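Local atomic coordinates of glutathione S-transferase omega-like 2 (Saccharomyces cerevisiae, PDB entry 5LKB), a protein that acts as a glutathione-dependent thiol transferase, reducing dehydroascorbate and dimethylarsinic acid, and reacts with glutathionyl-(hydro)quinones. Residues 221-226 with 303-308; 295-300 with 310-315. All blocks are in the same frame, centred on the assembly; numbering follows the deposited sequence.

Contact 1 of 2, residues 221-226 with 303-308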
loop_
_atom_site.group_PDB
_atom_site.type_symbol
_atom_site.label_atom_id
_atom_site.label_comp_id
_atom_site.label_asym_id
_atom_site.label_seq_id
_atom_site.Cartn_x
_atom_site.Cartn_y
_atom_site.Cartn_z
ATOM N N ASN A 221 18.956 -0.859 3.008
ATOM C CA ASN A 221 18.974 0.332 2.183
ATOM C C ASN A 221 18.142 0.163 0.910
ATOM O O ASN A 221 17.757 1.168 0.319
ATOM C CB ASN A 221 20.426 0.730 1.813
ATOM C CG ASN A 221 20.534 2.169 1.457
ATOM O OD1 ASN A 221 19.955 3.079 2.078
ATOM N ND2 ASN A 221 21.323 2.444 0.419
ATOM N N GLY A 222 17.854 -1.083 0.519
ATOM C CA GLY A 222 17.073 -1.287 -0.697
ATOM C C GLY A 222 15.696 -0.647 -0.620
ATOM O O GLY A 222 15.246 -0.028 -1.577
ATOM N N VAL A 223 15.046 -0.752 0.551
ATOM C CA VAL A 223 13.717 -0.116 0.655
ATOM C C VAL A 223 13.799 1.388 0.536
ATOM O O VAL A 223 12.897 2.016 -0.006
ATOM C CB VAL A 223 12.958 -0.521 1.919
ATOM C CG1 VAL A 223 12.736 -2.028 1.952
ATOM C CG2 VAL A 223 13.671 -0.059 3.227
ATOM N N TYR A 224 14.914 2.027 0.977
ATOM C CA TYR A 224 15.073 3.470 0.891
ATOM C C TYR A 224 15.421 3.924 -0.527
ATOM O O TYR A 224 14.879 4.917 -1.004
ATOM C CB TYR A 224 16.182 3.932 1.829
ATOM C CG TYR A 224 15.760 3.978 3.281
ATOM C CD1 TYR A 224 15.112 5.070 3.782
ATOM C CD2 TYR A 224 16.088 2.974 4.141
ATOM C CE1 TYR A 224 14.737 5.159 5.118
ATOM C CE2 TYR A 224 15.684 3.015 5.501
ATOM C CZ TYR A 224 15.056 4.154 5.990
ATOM O OH TYR A 224 14.679 4.277 7.344
ATOM N N LYS A 225 16.306 3.173 -1.209
ATOM C CA LYS A 225 16.557 3.467 -2.631
ATOM C C LYS A 225 15.277 3.341 -3.469
ATOM O O LYS A 225 15.089 4.095 -4.436
ATOM C CB LYS A 225 17.677 2.555 -3.137
ATOM C CG LYS A 225 19.054 2.831 -2.482
ATOM C CD LYS A 225 20.168 1.992 -3.093
ATOM C CE LYS A 225 20.020 0.565 -2.712
ATOM N NZ LYS A 225 21.169 -0.268 -3.182
ATOM N N THR A 226 14.380 2.422 -3.065
ATOM C CA THR A 226 13.077 2.283 -3.721
ATOM C C THR A 226 12.164 3.456 -3.381
ATOM O O THR A 226 11.633 4.098 -4.281
ATOM C CB THR A 226 12.438 0.957 -3.308
ATOM O OG1 THR A 226 13.262 -0.143 -3.663
ATOM C CG2 THR A 226 11.089 0.793 -3.966
ATOM N N GLN A 303 3.217 0.397 1.700
ATOM C CA GLN A 303 2.440 1.526 1.204
ATOM C C GLN A 303 3.283 2.737 0.896
ATOM O O GLN A 303 3.073 3.423 -0.120
ATOM C CB GLN A 303 1.349 1.896 2.200
ATOM C CG GLN A 303 0.319 2.891 1.771
ATOM C CD GLN A 303 0.771 4.322 1.738
ATOM O OE1 GLN A 303 1.576 4.760 2.556
ATOM N NE2 GLN A 303 0.254 5.079 0.783
ATOM N N HIS A 304 4.171 3.075 1.805
ATOM C CA HIS A 304 4.806 4.362 1.820
ATOM C C HIS A 304 6.003 4.382 0.892
ATOM O O HIS A 304 6.239 5.406 0.190
ATOM C CB HIS A 304 5.266 4.683 3.237
ATOM C CG HIS A 304 5.924 6.017 3.381
ATOM N ND1 HIS A 304 5.239 7.223 3.347
ATOM C CD2 HIS A 304 7.227 6.312 3.633
ATOM C CE1 HIS A 304 6.123 8.205 3.516
ATOM N NE2 HIS A 304 7.328 7.673 3.668
ATOM N N PHE A 305 6.808 3.333 0.895
ATOM C CA PHE A 305 7.931 3.216 -0.030
ATOM C C PHE A 305 7.584 2.383 -1.272
ATOM O O PHE A 305 8.443 2.115 -2.114
ATOM C CB PHE A 305 9.178 2.619 0.660
ATOM C CG PHE A 305 9.949 3.591 1.553
ATOM C CD1 PHE A 305 9.667 4.978 1.601
ATOM C CD2 PHE A 305 11.035 3.138 2.308
ATOM C CE1 PHE A 305 10.426 5.900 2.373
ATOM C CE2 PHE A 305 11.810 4.035 3.036
ATOM C CZ PHE A 305 11.484 5.424 3.103
ATOM N N LYS A 306 6.323 2.013 -1.450
ATOM C CA LYS A 306 5.852 1.342 -2.652
ATOM C C LYS A 306 6.538 0.018 -2.888
ATOM O O LYS A 306 6.620 -0.479 -4.028
ATOM C CB LYS A 306 5.877 2.254 -3.902
ATOM C CG LYS A 306 5.225 3.608 -3.693
ATOM C CD LYS A 306 5.371 4.464 -4.963
ATOM C CE LYS A 306 4.619 5.802 -4.776
ATOM N NZ LYS A 306 4.935 6.726 -3.581
ATOM N N CYS A 307 6.920 -0.662 -1.785
ATOM C CA CYS A 307 7.570 -1.947 -1.868
ATOM C C CYS A 307 6.488 -2.996 -1.739
ATOM O O CYS A 307 6.311 -3.650 -0.721
ATOM C CB CYS A 307 8.525 -2.047 -0.704
ATOM S SG CYS A 307 10.079 -1.072 -0.943
ATOM N N ASN A 308 5.716 -3.186 -2.830
ATOM C CA ASN A 308 4.378 -3.748 -2.659
ATOM C C ASN A 308 4.023 -4.866 -3.619
ATOM O O ASN A 308 2.842 -5.137 -3.796
ATOM C CB ASN A 308 3.322 -2.644 -2.667
ATOM C CG ASN A 308 3.034 -2.112 -4.038
ATOM O OD1 ASN A 308 3.859 -2.190 -4.937
ATOM N ND2 ASN A 308 1.824 -1.546 -4.195
#
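Two projections of segment 303-308, the ring of Phe-305 and the sulfur of Cys-307, fit against the ridged surface of the short helix 222-227. Phe-305 leads with its CE2-CZ edge, which lies over one face of Tyr-224; CE2 of Phe-305 comes 3.5 Å from Tyr-224 CD1. The centroids are 5.2 Å apart and the planes meet at 65°, so the pair is an offset edge-to-face stack. The same ring also presses on the helix backbone, with Phe-305 CD2 3.2 Å from Val-223 O. One step along, Cys-307 SG drops into the notch between side chains three residues apart, 4.0 Å from Val-223 CG1 and 3.7 Å from Thr-226 CG2. Thr-226 presents that methyl because its OG1 is tied back to Gly-222 O (2.9 Å), one turn earlier. An inverse gamma turn centred on Cys-307 shapes the loop here. An alanine in place of Phe-305 would remove the edge that meets Tyr-224 and would probably loosen the tyrosine's packing. Phe-228, Tyr-301 and Tyr-346 also meet the Phe-305 ring, making an aromatic cluster in the all-helical C-terminal domain of the GST fold, where Tyr-224 makes a cation-pi contact with the glutathione-binding Arg-15.

Contact 2 of 2, residues 295-300 with 310-315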
loop_
_atom_site.group_PDB
_atom_site.type_symbol
_atom_site.label_atom_id
_atom_site.label_comp_id
_atom_site.label_asym_id
_atom_site.label_seq_id
_atom_site.Cartn_x
_atom_site.Cartn_y
_atom_site.Cartn_z
ATOM N N ILE A 295 10.466 -5.699 10.315
ATOM C CA ILE A 295 9.392 -5.284 11.225
ATOM C C ILE A 295 8.668 -4.023 10.753
ATOM O O ILE A 295 7.504 -3.804 11.112
ATOM C CB ILE A 295 9.931 -5.148 12.676
ATOM C CG1 ILE A 295 8.789 -5.312 13.681
ATOM C CG2 ILE A 295 10.663 -3.863 12.888
ATOM C CD1 ILE A 295 8.170 -6.682 13.760
ATOM N N ARG A 296 9.336 -3.203 9.947
ATOM C CA ARG A 296 8.794 -1.976 9.364
ATOM C C ARG A 296 8.158 -2.214 7.994
ATOM O O ARG A 296 7.530 -1.297 7.422
ATOM C CB ARG A 296 9.915 -0.917 9.271
ATOM C CG ARG A 296 10.315 -0.355 10.594
ATOM C CD ARG A 296 11.590 0.504 10.463
ATOM N NE ARG A 296 11.879 1.143 11.774
ATOM C CZ ARG A 296 12.283 0.485 12.877
ATOM N NH1 ARG A 296 12.574 -0.771 12.825
ATOM N NH2 ARG A 296 12.335 1.144 14.007
ATOM N N PHE A 297 8.316 -3.414 7.459
ATOM C CA PHE A 297 7.994 -3.612 6.039
ATOM C C PHE A 297 6.500 -3.525 5.795
ATOM O O PHE A 297 6.049 -2.714 4.951
ATOM C CB PHE A 297 8.565 -4.952 5.551
ATOM C CG PHE A 297 8.685 -5.062 4.057
ATOM C CD1 PHE A 297 7.627 -5.525 3.291
ATOM C CD2 PHE A 297 9.860 -4.746 3.434
ATOM C CE1 PHE A 297 7.746 -5.600 1.919
ATOM C CE2 PHE A 297 9.963 -4.825 2.033
ATOM C CZ PHE A 297 8.942 -5.256 1.286
ATOM N N ASP A 298 5.704 -4.314 6.542
ATOM C CA ASP A 298 4.260 -4.240 6.332
ATOM C C ASP A 298 3.662 -2.959 6.886
ATOM O O ASP A 298 2.773 -2.387 6.228
ATOM C CB ASP A 298 3.546 -5.490 6.870
ATOM C CG ASP A 298 3.905 -6.749 6.110
ATOM O OD1 ASP A 298 4.625 -6.645 5.094
ATOM O OD2 ASP A 298 3.427 -7.848 6.483
ATOM N N PRO A 299 4.066 -2.466 8.053
ATOM C CA PRO A 299 3.468 -1.220 8.566
ATOM C C PRO A 299 3.734 0.023 7.739
ATOM O O PRO A 299 2.920 0.958 7.779
ATOM C CB PRO A 299 4.082 -1.113 9.979
ATOM C CG PRO A 299 4.309 -2.494 10.380
ATOM C CD PRO A 299 4.787 -3.188 9.117
ATOM N N VAL A 300 4.901 0.115 7.075
ATOM C CA VAL A 300 5.321 1.313 6.333
ATOM C C VAL A 300 5.813 1.015 4.921
ATOM O O VAL A 300 5.394 1.665 3.958
ATOM C CB VAL A 300 6.425 2.076 7.109
ATOM C CG1 VAL A 300 7.065 3.124 6.185
ATOM C CG2 VAL A 300 5.783 2.686 8.344
ATOM N N THR A 310 4.120 -7.840 -2.819
ATOM C CA THR A 310 3.394 -8.552 -1.796
ATOM C C THR A 310 3.861 -7.993 -0.465
ATOM O O THR A 310 4.714 -7.089 -0.419
ATOM C CB THR A 310 3.612 -10.055 -1.903
ATOM O OG1 THR A 310 2.724 -10.747 -1.018
ATOM C CG2 THR A 310 5.030 -10.390 -1.665
ATOM N N SER A 311 3.276 -8.513 0.611
ATOM C CA SER A 311 3.680 -8.160 1.970
ATOM C C SER A 311 4.407 -9.339 2.582
ATOM O O SER A 311 4.419 -10.456 2.051
ATOM C CB SER A 311 2.443 -7.823 2.808
ATOM O OG SER A 311 1.606 -8.886 2.947
ATOM N N ILE A 312 5.103 -9.075 3.688
ATOM C CA ILE A 312 5.692 -10.183 4.449
ATOM C C ILE A 312 4.620 -11.168 4.889
ATOM O O ILE A 312 4.733 -12.384 4.661
ATOM C CB ILE A 312 6.457 -9.670 5.673
ATOM C CG1 ILE A 312 7.627 -8.742 5.245
ATOM C CG2 ILE A 312 6.987 -10.831 6.531
ATOM C CD1 ILE A 312 8.647 -9.341 4.322
ATOM N N ARG A 313 3.540 -10.672 5.481
ATOM C CA ARG A 313 2.575 -11.568 6.089
ATOM C C ARG A 313 1.869 -12.409 5.008
ATOM O O ARG A 313 1.533 -13.583 5.245
ATOM C CB ARG A 313 1.557 -10.762 6.901
ATOM C CG ARG A 313 0.667 -9.805 6.099
ATOM C CD ARG A 313 -0.118 -8.856 6.985
ATOM N NE ARG A 313 0.769 -8.004 7.766
ATOM C CZ ARG A 313 0.401 -7.261 8.784
ATOM N NH1 ARG A 313 -0.893 -7.158 9.142
ATOM N NH2 ARG A 313 1.316 -6.619 9.489
ATOM N N ALA A 314 1.645 -11.840 3.827
ATOM C CA ALA A 314 0.963 -12.597 2.787
ATOM C C ALA A 314 1.898 -13.382 1.906
ATOM O O ALA A 314 1.492 -14.425 1.391
ATOM C CB ALA A 314 0.192 -11.647 1.878
ATOM N N GLY A 315 3.137 -12.903 1.699
ATOM C CA GLY A 315 3.963 -13.438 0.643
ATOM C C GLY A 315 5.215 -14.199 1.044
ATOM O O GLY A 315 5.863 -14.832 0.209
HETATM O O HOH W 1 3.961 -8.133 9.213
#
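This is a polar contact in which a carboxylate of helix 285-304 binds backbone N-H groups in the first turn of the short helix 312-315, backed by a small apolar patch, within the helical C-terminal domain. Asp-298 carries it, with CG anti to its own carbonyl carbon, and each oxygen takes a backbone N-H through its syn lone pair. Asp-298 OD1 accepts from Ile-312 N at 2.8 Å, and Asp-298 OD2 from Arg-313 N at 3.0 Å, with N-H...O angles of 149° and 152°. The next amide is served from within the short helix, since the N-cap residue Ser-311 accepts from Ala-314 N through OG (3.1 Å). All three first-turn amides are thus satisfied, and the positive end of the helix would probably stabilise the charge on Asp-298.

Asp-298 OD2 has more to hold. Arg-313, its chain bent at chi3, folds back so that its NE reaches Asp-298 OD2 in a salt bridge of 3.0 Å. Asp-298 OD2 lies near the guanidinium plane, whereas NE arrives from above the carboxylate plane, the two planes being 58° apart. A water donates to Asp-298 OD2 and accepts from Arg-313 NH2, closing a second link, while Arg-313 NH1 bonds to Pro-365 O.

Beside the carboxylate, Ile-312 CG1 lies 3.8 Å from Phe-297 CD1, and its CD1 sits over one face of that ring. Thr-310 O, buried without a polar partner, approaches the ring edge. His-320 of helix 317-329 packs on both Ile-312 and Arg-313, and helix 339-349 covers Ile-295, Arg-296 and Val-300 of helix 285-304.

Overall arrangement
Contacts 1 and 2 both draw on helix 285-304; their centres are about 11 Å apart, and their segments alternate along the chain. Phe-297 joins them directly: its CE2 lies 3.9 Å from Val-223 CG1 and its CE1 3.6 Å from Cys-307 O, so the ring that packs on Ile-312 in contact 2 also borders contact 1. The glutathione site borders contact 1 at Tyr-224, whose side chain is about 3 Å from that of Arg-15, about 6 Å from that of the nucleophile Cys-46 and about 3 Å from a bound glycerol, probably from the crystallisation liquor. Contact 2 is remote from the annotated residues, although Arg-296 NE donates to Ala-45 O, next to Cys-46.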